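Local coordinates for serine protease inhibitor 2 (PDB 3PZF), which inhibits clip-domain serine proteases that activate phenoloxidase, and so restrains melanization in the immune response of the malaria mosquito Anopheles gambiae, at residues Y56-T61 and N122-I127; V77-N80 and H85-S88; K49-L54 and I177-V182; V67-R72 and I305-S310. All blocks are in the same frame, centred on the assembly; numbering follows the deposited sequence.

Contact 1: residues Y56-T61 and N122-I127; sequences YEASDT and NKYQQI
Glu57 and Ala58, in the last turn of helix 45-58, rest against Tyr124 and Ile127 of helix 122-132, a junction between a buried helix of the serpin fold and one at its periphery. The interface is small, 167 Å² over both sides, and mostly buried.

The packing round the Tyr124 ring comes first. With its CG anti to the backbone N (chi1 -172°), the ring reaches across to the helix end, and its CE1 corner does the touching. The backbone carbonyl carbon of Glu57, C, lies at the ring edge, near the ring plane, 3.9 Å from Tyr124 CE1. The methyl of Ala58 lies against the same corner of the ring, CB 3.8 Å from Tyr124 CE1 and 3.9 Å from Tyr124 OH. That hydroxyl is itself bonded to Leu54 O, one turn back in helix 45-58, which pins the far end of the ring to the helix that the ring packs on.

The second part is a crossing of unlike chains. The bent side chain of Glu57 runs at about a right angle to that of Ile127, and the methyl CG2 of Ile127 leans on the carboxylate without bonding to it. The charge is met by others: Arg87 in helix 83-98 forms a salt bridge with Glu57 OE2, and the hydroxyl of Tyr132 bonds to the same oxygen. A carboxylate so buried would probably stay ionised because of the guanidinium group. Beside these polar partners, Ile127 CG2 approaches Glu57 OE2 to 3.9 Å.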
loop_
_atom_site.group_PDB
_atom_site.type_symbol
_atom_site.label_atom_id
_atom_site.label_comp_id
_atom_site.label_asym_id
_atom_site.label_seq_id
_atom_site.Cartn_x
_atom_site.Cartn_y
_atom_site.Cartn_z
ATOM N N TYR A 56 16.620 8.666 0.439
ATOM C CA TYR A 56 17.957 8.172 0.776
ATOM C C TYR A 56 18.962 8.412 -0.355
ATOM O O TYR A 56 20.045 8.924 -0.120
ATOM C CB TYR A 56 17.879 6.682 1.142
ATOM C CG TYR A 56 19.175 6.091 1.659
ATOM C CD1 TYR A 56 19.606 6.350 2.949
ATOM C CD2 TYR A 56 19.940 5.252 0.863
ATOM C CE1 TYR A 56 20.781 5.779 3.433
ATOM C CE2 TYR A 56 21.120 4.689 1.334
ATOM C CZ TYR A 56 21.528 4.957 2.620
ATOM O OH TYR A 56 22.694 4.403 3.107
ATOM N N GLU A 57 18.583 8.077 -1.587
ATOM C CA GLU A 57 19.439 8.276 -2.756
ATOM C C GLU A 57 19.769 9.762 -2.969
ATOM O O GLU A 57 20.870 10.098 -3.439
ATOM C CB GLU A 57 18.726 7.727 -4.006
ATOM C CG GLU A 57 18.685 6.178 -4.070
ATOM C CD GLU A 57 19.853 5.573 -4.845
ATOM O OE1 GLU A 57 20.904 6.270 -5.070
ATOM O OE2 GLU A 57 19.722 4.384 -5.234
ATOM N N ALA A 58 18.838 10.631 -2.598
ATOM C CA ALA A 58 19.024 12.084 -2.810
ATOM C C ALA A 58 19.899 12.700 -1.741
ATOM O O ALA A 58 20.418 13.798 -1.911
ATOM C CB ALA A 58 17.684 12.789 -2.799
ATOM N N SER A 59 20.043 12.005 -0.621
ATOM C CA SER A 59 20.805 12.533 0.497
ATOM C C SER A 59 22.295 12.261 0.407
ATOM O O SER A 59 22.739 11.186 -0.018
ATOM C CB SER A 59 20.298 11.947 1.809
ATOM O OG SER A 59 21.267 12.171 2.821
ATOM N N ASP A 60 23.066 13.247 0.842
ATOM C CA ASP A 60 24.519 13.159 0.854
ATOM C C ASP A 60 24.968 11.963 1.681
ATOM O O ASP A 60 25.918 11.252 1.333
ATOM C CB ASP A 60 25.090 14.427 1.480
ATOM C CG ASP A 60 26.507 14.685 1.057
ATOM O OD1 ASP A 60 26.885 14.214 -0.040
ATOM O OD2 ASP A 60 27.238 15.354 1.820
ATOM N N THR A 61 24.260 11.773 2.785
ATOM C CA THR A 61 24.535 10.730 3.755
ATOM C C THR A 61 24.767 9.353 3.138
ATOM O O THR A 61 25.567 8.567 3.646
ATOM C CB THR A 61 23.349 10.610 4.726
ATOM O OG1 THR A 61 23.804 10.066 5.968
ATOM C CG2 THR A 61 22.242 9.722 4.139
ATOM N N ASN A 122 21.017 15.491 -13.228
ATOM C CA ASN A 122 20.626 14.573 -14.282
ATOM C C ASN A 122 20.858 13.128 -13.886
ATOM O O ASN A 122 20.021 12.273 -14.132
ATOM C CB ASN A 122 21.381 14.865 -15.581
ATOM C CG ASN A 122 20.887 14.008 -16.726
ATOM O OD1 ASN A 122 19.776 14.206 -17.237
ATOM N ND2 ASN A 122 21.686 13.023 -17.113
ATOM N N LYS A 123 22.007 12.852 -13.288
ATOM C CA LYS A 123 22.279 11.494 -12.868
ATOM C C LYS A 123 21.164 11.034 -11.904
ATOM O O LYS A 123 20.769 9.868 -11.917
ATOM C CB LYS A 123 23.677 11.407 -12.263
ATOM C CG LYS A 123 24.747 11.693 -13.329
ATOM C CD LYS A 123 26.149 11.442 -12.850
ATOM C CE LYS A 123 27.138 11.870 -13.969
ATOM N NZ LYS A 123 28.515 11.967 -13.479
ATOM N N TYR A 124 20.600 11.952 -11.121
ATOM C CA TYR A 124 19.505 11.564 -10.204
ATOM C C TYR A 124 18.218 11.188 -10.952
ATOM O O TYR A 124 17.585 10.189 -10.632
ATOM C CB TYR A 124 19.189 12.671 -9.177
ATOM C CG TYR A 124 18.209 12.171 -8.131
ATOM C CD1 TYR A 124 18.658 11.454 -7.025
ATOM C CD2 TYR A 124 16.844 12.365 -8.275
ATOM C CE1 TYR A 124 17.767 10.949 -6.073
ATOM C CE2 TYR A 124 15.952 11.877 -7.320
ATOM C CZ TYR A 124 16.424 11.164 -6.232
ATOM O OH TYR A 124 15.553 10.654 -5.303
ATOM N N GLN A 125 17.807 11.984 -11.936
ATOM C CA GLN A 125 16.646 11.615 -12.740
ATOM C C GLN A 125 16.901 10.227 -13.346
ATOM O O GLN A 125 16.020 9.380 -13.353
ATOM C CB GLN A 125 16.359 12.684 -13.825
ATOM C CG GLN A 125 15.166 12.352 -14.756
ATOM C CD GLN A 125 13.839 13.021 -14.360
ATOM O OE1 GLN A 125 13.763 14.248 -14.192
ATOM N NE2 GLN A 125 12.785 12.225 -14.264
ATOM N N GLN A 126 18.124 9.971 -13.810
ATOM C CA GLN A 126 18.481 8.656 -14.362
ATOM C C GLN A 126 18.234 7.497 -13.385
ATOM O O GLN A 126 17.528 6.536 -13.718
ATOM C CB GLN A 126 19.956 8.643 -14.800
ATOM N N ILE A 127 18.833 7.562 -12.198
ATOM C CA ILE A 127 18.637 6.501 -11.200
ATOM C C ILE A 127 17.170 6.371 -10.821
ATOM O O ILE A 127 16.642 5.272 -10.675
ATOM C CB ILE A 127 19.448 6.780 -9.926
ATOM C CG1 ILE A 127 20.949 6.738 -10.233
ATOM C CG2 ILE A 127 19.147 5.739 -8.860
ATOM C CD1 ILE A 127 21.349 5.547 -11.018
#

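Contact 2: residues V77-N80 and H85-S88; sequences VIQN and HTRS
The loop leading into helix 83-98 of the serpin fold doubles back over the first turns of that helix, laying Gln79 against His85 and Thr86. The backbones come close, with the CA atoms of Gln79 and Thr86 5.0 Å apart.

One hydrogen bond joins the two segments: Gln79 N donates to Thr86 OG1 over 3.3 Å, a long bond with an N-H...O angle of 150°. The hydroxyl is placed for this by a chi1 of -64°, which sets OG1 anti to the carbonyl carbon and beside the backbone N. It also bonds to Asn82 O one turn earlier. Since a carbonyl can only accept, Thr86 OG1 gives its proton there and receives the amide of Gln79, so the hydroxyl bridges the loop and the start of the helix. The methyl CG2 of Ile78 rests against the same hydroxyl, 3.5 Å from Thr86 OG1. The other branch of the threonine, CG2, packs on Thr53 of helix 45-58.

At the more exposed end, His85 offers a ring face to the methylene of Gln79 in a CH-pi contact. The carbon sits 28° off the ring normal, displaced toward one side. Past this methylene the glutamine bends at chi2, and its OE1 is bonded to Gln22 NE2. Within the imidazole it is CD2 that comes nearest, 3.7 Å from Gln79 CB.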
loop_
_atom_site.group_PDB
_atom_site.type_symbol
_atom_site.label_atom_id
_atom_site.label_comp_id
_atom_site.label_asym_id
_atom_site.label_seq_id
_atom_site.Cartn_x
_atom_site.Cartn_y
_atom_site.Cartn_z
ATOM N N VAL A 77 14.871 0.165 5.807
ATOM C CA VAL A 77 14.344 0.180 4.466
ATOM C C VAL A 77 15.458 -0.042 3.448
ATOM O O VAL A 77 15.212 -0.477 2.328
ATOM C CB VAL A 77 13.638 1.544 4.222
ATOM C CG1 VAL A 77 13.843 2.045 2.798
ATOM C CG2 VAL A 77 12.182 1.452 4.591
ATOM N N ILE A 78 16.697 0.239 3.840
ATOM C CA ILE A 78 17.836 0.102 2.941
ATOM C C ILE A 78 18.452 -1.292 3.055
ATOM O O ILE A 78 18.415 -1.896 4.126
ATOM C CB ILE A 78 18.918 1.180 3.250
ATOM C CG1 ILE A 78 18.341 2.589 3.034
ATOM C CG2 ILE A 78 20.193 0.950 2.422
ATOM C CD1 ILE A 78 17.559 2.774 1.734
ATOM N N GLN A 79 19.032 -1.784 1.954
ATOM C CA GLN A 79 19.579 -3.130 1.908
ATOM C C GLN A 79 21.054 -3.142 2.245
ATOM O O GLN A 79 21.875 -2.671 1.463
ATOM C CB GLN A 79 19.379 -3.742 0.521
ATOM C CG GLN A 79 17.922 -3.889 0.115
ATOM C CD GLN A 79 17.092 -4.624 1.151
ATOM O OE1 GLN A 79 16.042 -4.137 1.561
ATOM N NE2 GLN A 79 17.557 -5.806 1.576
ATOM N N ASN A 80 21.389 -3.695 3.408
ATOM C CA ASN A 80 22.783 -3.811 3.837
ATOM C C ASN A 80 23.596 -2.538 3.576
ATOM O O ASN A 80 24.806 -2.604 3.322
ATOM C CB ASN A 80 23.449 -5.004 3.140
ATOM N N HIS A 85 23.053 -3.008 -4.176
ATOM C CA HIS A 85 22.096 -4.026 -3.752
ATOM C C HIS A 85 20.732 -3.390 -3.591
ATOM O O HIS A 85 19.706 -4.020 -3.837
ATOM C CB HIS A 85 22.472 -4.617 -2.400
ATOM C CG HIS A 85 21.636 -5.800 -2.006
ATOM N ND1 HIS A 85 20.787 -6.442 -2.886
ATOM C CD2 HIS A 85 21.529 -6.467 -0.831
ATOM C CE1 HIS A 85 20.187 -7.444 -2.268
ATOM N NE2 HIS A 85 20.620 -7.483 -1.020
ATOM N N THR A 86 20.722 -2.147 -3.113
ATOM C CA THR A 86 19.454 -1.484 -2.812
ATOM C C THR A 86 18.694 -1.250 -4.110
ATOM O O THR A 86 17.500 -1.547 -4.202
ATOM C CB THR A 86 19.684 -0.160 -2.044
ATOM O OG1 THR A 86 20.269 -0.454 -0.768
ATOM C CG2 THR A 86 18.383 0.614 -1.823
ATOM N N ARG A 87 19.392 -0.729 -5.109
ATOM C CA ARG A 87 18.808 -0.500 -6.411
ATOM C C ARG A 87 18.288 -1.794 -7.030
ATOM O O ARG A 87 17.155 -1.828 -7.465
ATOM C CB ARG A 87 19.814 0.162 -7.338
ATOM C CG ARG A 87 20.029 1.630 -7.000
ATOM C CD ARG A 87 21.326 2.185 -7.682
ATOM N NE ARG A 87 21.584 3.547 -7.217
ATOM C CZ ARG A 87 22.652 4.270 -7.563
ATOM N NH1 ARG A 87 23.555 3.768 -8.394
ATOM N NH2 ARG A 87 22.808 5.498 -7.082
ATOM N N SER A 88 19.100 -2.848 -7.081
ATOM C CA SER A 88 18.665 -4.071 -7.755
ATOM C C SER A 88 17.514 -4.724 -7.007
ATOM O O SER A 88 16.627 -5.284 -7.623
ATOM C CB SER A 88 19.817 -5.067 -7.961
ATOM O OG SER A 88 20.466 -5.358 -6.742
#

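Contact 3: residues K49-L54 and I177-V182; sequences KILLTL and ITLVNV
The carboxamide of Asn181 is the flat side-chain group at this contact, yet it meets Leu51 through its CB: both methyls of Leu51, CD1 and CD2, abut that methylene from one side, each 3.8 Å from Asn181 CB. A chi1 of 173° swings the amide away from the backbone N and past the leucine, where OD1 takes a hydrogen bond from the hydroxyl of Thr110 in the adjoining strand 105-115. A second flat group, the peptide carbonyl of Lys49, is approached on opposite faces by Thr53 N and Thr53 OG1. Both lie 2.9 Å from Lys49 O, and the hydroxyl stands 36° out of the carbonyl plane.

Beside the asparagine, Leu179 completes the seat of the leucine. Its CD2 lies 4.0 Å from Leu51 CB, while its CD1 and CG face Leu51 CD2. The two leucines are inclined to one another and meet by van der Waals contact. Leu51 thus fills the space over alternate residues of the strand, Leu179 and Asn181, whose side chains point to the same side.

The arrangement corresponds to the shutter region of serpins, where a buried helix backs the central beta-sheet. Strand 177-188 runs between strands 105-115 and 332-341, bonded to each through its backbone. Helix 45-58 packs on one face of these strands, and on the other Val180 and Val182 are turned to helix 144-158.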
loop_
_atom_site.group_PDB
_atom_site.type_symbol
_atom_site.label_atom_id
_atom_site.label_comp_id
_atom_site.label_asym_id
_atom_site.label_seq_id
_atom_site.Cartn_x
_atom_site.Cartn_y
_atom_site.Cartn_z
ATOM N N LYS A 49 8.258 2.502 1.138
ATOM C CA LYS A 49 9.689 2.218 1.228
ATOM C C LYS A 49 10.425 2.723 -0.011
ATOM O O LYS A 49 11.555 3.205 0.089
ATOM C CB LYS A 49 9.933 0.727 1.463
ATOM C CG LYS A 49 9.249 0.256 2.747
ATOM C CD LYS A 49 9.830 -1.115 3.211
ATOM C CE LYS A 49 9.439 -2.266 2.300
ATOM N NZ LYS A 49 9.827 -3.609 2.943
ATOM N N ILE A 50 9.790 2.626 -1.173
ATOM C CA ILE A 50 10.364 3.222 -2.388
ATOM C C ILE A 50 10.603 4.748 -2.204
ATOM O O ILE A 50 11.661 5.270 -2.611
ATOM C CB ILE A 50 9.446 3.007 -3.628
ATOM C CG1 ILE A 50 9.337 1.517 -3.993
ATOM C CG2 ILE A 50 9.996 3.772 -4.837
ATOM C CD1 ILE A 50 10.654 0.854 -4.248
ATOM N N LEU A 51 9.631 5.448 -1.634
ATOM C CA LEU A 51 9.747 6.904 -1.419
ATOM C C LEU A 51 10.917 7.214 -0.507
ATOM O O LEU A 51 11.708 8.135 -0.745
ATOM C CB LEU A 51 8.471 7.470 -0.756
ATOM C CG LEU A 51 7.198 7.233 -1.548
ATOM C CD1 LEU A 51 5.984 7.947 -0.901
ATOM C CD2 LEU A 51 7.441 7.734 -2.962
ATOM N N LEU A 52 11.001 6.457 0.570
ATOM C CA LEU A 52 12.087 6.623 1.528
ATOM C C LEU A 52 13.436 6.320 0.901
ATOM O O LEU A 52 14.405 7.000 1.195
ATOM C CB LEU A 52 11.869 5.741 2.752
ATOM C CG LEU A 52 10.629 6.102 3.584
ATOM C CD1 LEU A 52 10.433 5.058 4.694
ATOM C CD2 LEU A 52 10.794 7.505 4.159
ATOM N N THR A 53 13.495 5.322 0.023
ATOM C CA THR A 53 14.757 4.977 -0.620
ATOM C C THR A 53 15.117 6.064 -1.634
ATOM O O THR A 53 16.279 6.425 -1.749
ATOM C CB THR A 53 14.708 3.592 -1.267
ATOM O OG1 THR A 53 14.339 2.630 -0.266
ATOM C CG2 THR A 53 16.135 3.198 -1.852
ATOM N N LEU A 54 14.135 6.655 -2.316
ATOM C CA LEU A 54 14.482 7.793 -3.221
ATOM C C LEU A 54 15.064 8.954 -2.431
ATOM O O LEU A 54 15.990 9.635 -2.875
ATOM C CB LEU A 54 13.261 8.244 -4.006
ATOM C CG LEU A 54 12.895 7.297 -5.166
ATOM C CD1 LEU A 54 11.436 7.516 -5.551
ATOM C CD2 LEU A 54 13.833 7.487 -6.399
ATOM N N ILE A 177 9.354 21.205 -2.665
ATOM C CA ILE A 177 9.406 19.889 -3.295
ATOM C C ILE A 177 8.294 19.043 -2.670
ATOM O O ILE A 177 8.223 18.927 -1.453
ATOM C CB ILE A 177 10.773 19.185 -3.082
ATOM C CG1 ILE A 177 11.880 19.926 -3.835
ATOM C CG2 ILE A 177 10.694 17.723 -3.536
ATOM C CD1 ILE A 177 13.247 19.386 -3.567
ATOM N N THR A 178 7.411 18.491 -3.500
ATOM C CA THR A 178 6.352 17.613 -3.020
ATOM C C THR A 178 6.580 16.262 -3.675
ATOM O O THR A 178 6.832 16.183 -4.872
ATOM C CB THR A 178 4.956 18.131 -3.383
ATOM O OG1 THR A 178 4.779 19.457 -2.848
ATOM C CG2 THR A 178 3.872 17.242 -2.781
ATOM N N LEU A 179 6.528 15.202 -2.880
ATOM C CA LEU A 179 6.824 13.878 -3.381
ATOM C C LEU A 179 5.484 13.170 -3.344
ATOM O O LEU A 179 4.868 13.101 -2.284
ATOM C CB LEU A 179 7.823 13.180 -2.453
ATOM C CG LEU A 179 8.157 11.715 -2.750
ATOM C CD1 LEU A 179 8.577 11.500 -4.195
ATOM C CD2 LEU A 179 9.270 11.213 -1.808
ATOM N N VAL A 180 5.038 12.645 -4.486
ATOM C CA VAL A 180 3.682 12.095 -4.607
ATOM C C VAL A 180 3.783 10.667 -5.086
ATOM O O VAL A 180 4.530 10.388 -6.007
ATOM C CB VAL A 180 2.852 12.911 -5.626
ATOM C CG1 VAL A 180 1.445 12.310 -5.782
ATOM C CG2 VAL A 180 2.738 14.347 -5.173
ATOM N N ASN A 181 3.051 9.760 -4.443
ATOM C CA ASN A 181 2.988 8.388 -4.885
ATOM C C ASN A 181 1.542 7.912 -4.969
ATOM O O ASN A 181 0.743 8.171 -4.078
ATOM C CB ASN A 181 3.751 7.476 -3.925
ATOM C CG ASN A 181 3.563 6.008 -4.253
ATOM O OD1 ASN A 181 4.227 5.458 -5.140
ATOM N ND2 ASN A 181 2.655 5.376 -3.560
ATOM N N VAL A 182 1.221 7.212 -6.047
ATOM C CA VAL A 182 -0.090 6.595 -6.185
ATOM C C VAL A 182 0.091 5.172 -6.696
ATOM O O VAL A 182 1.133 4.799 -7.227
ATOM C CB VAL A 182 -1.045 7.380 -7.134
ATOM C CG1 VAL A 182 -1.365 8.767 -6.558
ATOM C CG2 VAL A 182 -0.431 7.532 -8.514
#

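Contact 4: residues V67-R72 and I305-S310; sequences VSNTKR and IREIFS
Thr70 and Glu307 form the tight half of this contact, which joins the short helix 69-73 to the 3-10 turn 307-309 in the serpin fold. Their side chains cross at about a right angle, and the approach is very close: Thr70 OG1 lies only 3.0 Å from Glu307 CG. On its other branch, Thr70 CG2 meets Ile308 CG2 at 3.9 Å. Ile308 holds CG1 between its backbone N and carbonyl carbon (chi1 56°), which leaves CG2 on the side of the threonine. Ile308 also packs on Ile55, linking the turn to helix 45-58.

The other side is more exposed to solvent and has no bond across the segments. Glu307 bends at chi2, and its carboxylate nevertheless comes close to Asn69, with OE1 3.2 Å from Asn69 CB and 3.8 Å from Asn69 N. Here the helix begins: Ser68 OG, at the N-cap, accepts from Lys71 N at 3.3 Å along a nearly straight 167° path and from Thr70 N only weakly. On the turn, Ser310 OG and Ser310 N both donate to Glu307 O.

The side chain of Glu73 in helix 69-73 also ties the two parts, its OE1 accepting from the amides of Arg306 and Glu307. Van der Waals packing thus carries the interface, only partly between apolar groups, while the helix N-terminus may modestly favour the nearby carboxylate, which takes no hydrogen bond from the first-turn amides.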
loop_
_atom_site.group_PDB
_atom_site.type_symbol
_atom_site.label_atom_id
_atom_site.label_comp_id
_atom_site.label_asym_id
_atom_site.label_seq_id
_atom_site.Cartn_x
_atom_site.Cartn_y
_atom_site.Cartn_z
ATOM N N VAL A 67 28.264 9.240 7.461
ATOM C CA VAL A 67 27.216 8.950 8.445
ATOM C C VAL A 67 26.333 10.170 8.686
ATOM O O VAL A 67 26.740 11.299 8.409
ATOM C CB VAL A 67 27.801 8.552 9.813
ATOM C CG1 VAL A 67 26.784 7.764 10.609
ATOM C CG2 VAL A 67 29.071 7.739 9.645
ATOM N N SER A 68 25.129 9.932 9.208
ATOM C CA SER A 68 24.207 11.003 9.600
ATOM C C SER A 68 22.913 10.394 10.125
ATOM O O SER A 68 22.675 9.207 9.945
ATOM C CB SER A 68 23.903 11.939 8.423
ATOM O OG SER A 68 22.878 11.423 7.588
ATOM N N ASN A 69 22.075 11.197 10.770
ATOM C CA ASN A 69 20.822 10.679 11.305
ATOM C C ASN A 69 19.838 10.310 10.205
ATOM O O ASN A 69 18.966 9.476 10.414
ATOM C CB ASN A 69 20.183 11.672 12.273
ATOM C CG ASN A 69 20.300 11.233 13.717
ATOM O OD1 ASN A 69 20.861 10.177 14.016
ATOM N ND2 ASN A 69 19.778 12.045 14.624
ATOM N N THR A 70 19.971 10.930 9.033
ATOM C CA THR A 70 19.149 10.548 7.884
ATOM C C THR A 70 19.523 9.140 7.409
ATOM O O THR A 70 18.679 8.251 7.358
ATOM C CB THR A 70 19.350 11.498 6.709
ATOM O OG1 THR A 70 18.761 12.768 7.011
ATOM C CG2 THR A 70 18.711 10.915 5.440
ATOM N N LYS A 71 20.794 8.944 7.054
ATOM C CA LYS A 71 21.253 7.615 6.658
ATOM C C LYS A 71 20.832 6.596 7.703
ATOM O O LYS A 71 20.323 5.531 7.371
ATOM C CB LYS A 71 22.777 7.571 6.476
ATOM C CG LYS A 71 23.305 6.162 6.168
ATOM C CD LYS A 71 24.777 6.163 5.776
ATOM C CE LYS A 71 25.177 4.827 5.170
ATOM N NZ LYS A 71 26.614 4.806 4.807
ATOM N N ARG A 72 21.030 6.946 8.967
ATOM C CA ARG A 72 20.758 6.042 10.077
ATOM C C ARG A 72 19.293 5.671 10.177
ATOM O O ARG A 72 18.965 4.504 10.355
ATOM C CB ARG A 72 21.216 6.672 11.396
ATOM N N ILE A 305 11.036 8.359 11.712
ATOM C CA ILE A 305 11.663 8.937 10.527
ATOM C C ILE A 305 11.461 10.454 10.545
ATOM O O ILE A 305 10.434 10.965 10.092
ATOM C CB ILE A 305 11.099 8.300 9.250
ATOM C CG1 ILE A 305 11.336 6.791 9.290
ATOM C CG2 ILE A 305 11.752 8.916 8.011
ATOM C CD1 ILE A 305 10.768 6.059 8.115
ATOM N N ARG A 306 12.438 11.169 11.101
ATOM C CA ARG A 306 12.241 12.568 11.453
ATOM C C ARG A 306 13.280 13.502 10.827
ATOM O O ARG A 306 12.979 14.639 10.478
ATOM C CB ARG A 306 12.266 12.719 12.985
ATOM C CG ARG A 306 11.345 11.726 13.720
ATOM C CD ARG A 306 11.318 11.950 15.233
ATOM N NE ARG A 306 10.028 12.470 15.701
ATOM C CZ ARG A 306 9.126 11.768 16.391
ATOM N NH1 ARG A 306 9.352 10.498 16.718
ATOM N NH2 ARG A 306 7.986 12.343 16.763
ATOM N N GLU A 307 14.506 13.021 10.693
ATOM C CA GLU A 307 15.601 13.880 10.214
ATOM C C GLU A 307 15.351 14.454 8.809
ATOM O O GLU A 307 15.773 15.567 8.517
ATOM C CB GLU A 307 16.920 13.111 10.231
ATOM C CG GLU A 307 18.117 13.920 9.747
ATOM C CD GLU A 307 18.940 14.510 10.878
ATOM O OE1 GLU A 307 20.186 14.530 10.749
ATOM O OE2 GLU A 307 18.346 14.953 11.890
ATOM N N ILE A 308 14.661 13.712 7.944
ATOM C CA ILE A 308 14.390 14.197 6.580
ATOM C C ILE A 308 13.371 15.351 6.550
ATOM O O ILE A 308 13.209 16.031 5.533
ATOM C CB ILE A 308 13.902 13.065 5.651
ATOM C CG1 ILE A 308 12.668 12.384 6.237
ATOM C CG2 ILE A 308 14.999 12.024 5.439
ATOM C CD1 ILE A 308 11.972 11.479 5.250
ATOM N N PHE A 309 12.678 15.575 7.666
ATOM C CA PHE A 309 11.771 16.712 7.762
ATOM C C PHE A 309 12.365 17.839 8.605
ATOM O O PHE A 309 11.703 18.846 8.866
ATOM C CB PHE A 309 10.415 16.256 8.334
ATOM C CG PHE A 309 9.831 15.103 7.586
ATOM C CD1 PHE A 309 9.411 15.261 6.276
ATOM C CD2 PHE A 309 9.754 13.841 8.168
ATOM C CE1 PHE A 309 8.891 14.178 5.561
ATOM C CE2 PHE A 309 9.233 12.759 7.461
ATOM C CZ PHE A 309 8.808 12.929 6.159
ATOM N N SER A 310 13.627 17.688 8.999
ATOM C CA SER A 310 14.254 18.642 9.913
ATOM C C SER A 310 14.990 19.758 9.174
ATOM O O SER A 310 15.208 19.679 7.969
ATOM C CB SER A 310 15.222 17.919 10.850
ATOM O OG SER A 310 16.454 17.636 10.206
#

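In the fold
From the N terminus, helix 45-58 comes first and serves two contacts. Its middle closes the loop of contact 3 on strand 177-188, and its end closes the shorter loop of contact 1 on helix 122-132, nested inside. Contact 4 starts from helix 69-73 within both loops but closes far beyond them at 305-310, so it crosses contacts 1 and 3. Contact 2, between neighbouring segments 77-80 and 85-88, is nested within all three. Apart from contacts 2 and 4, every pair touches: Arg87 brings contact 2 to contact 1, and Leu52 meets Ile305 between contacts 3 and 4. Together they tie helix 45-58 to strand 177-188 and helix 122-132, and helix 69-73 to turn 307-309.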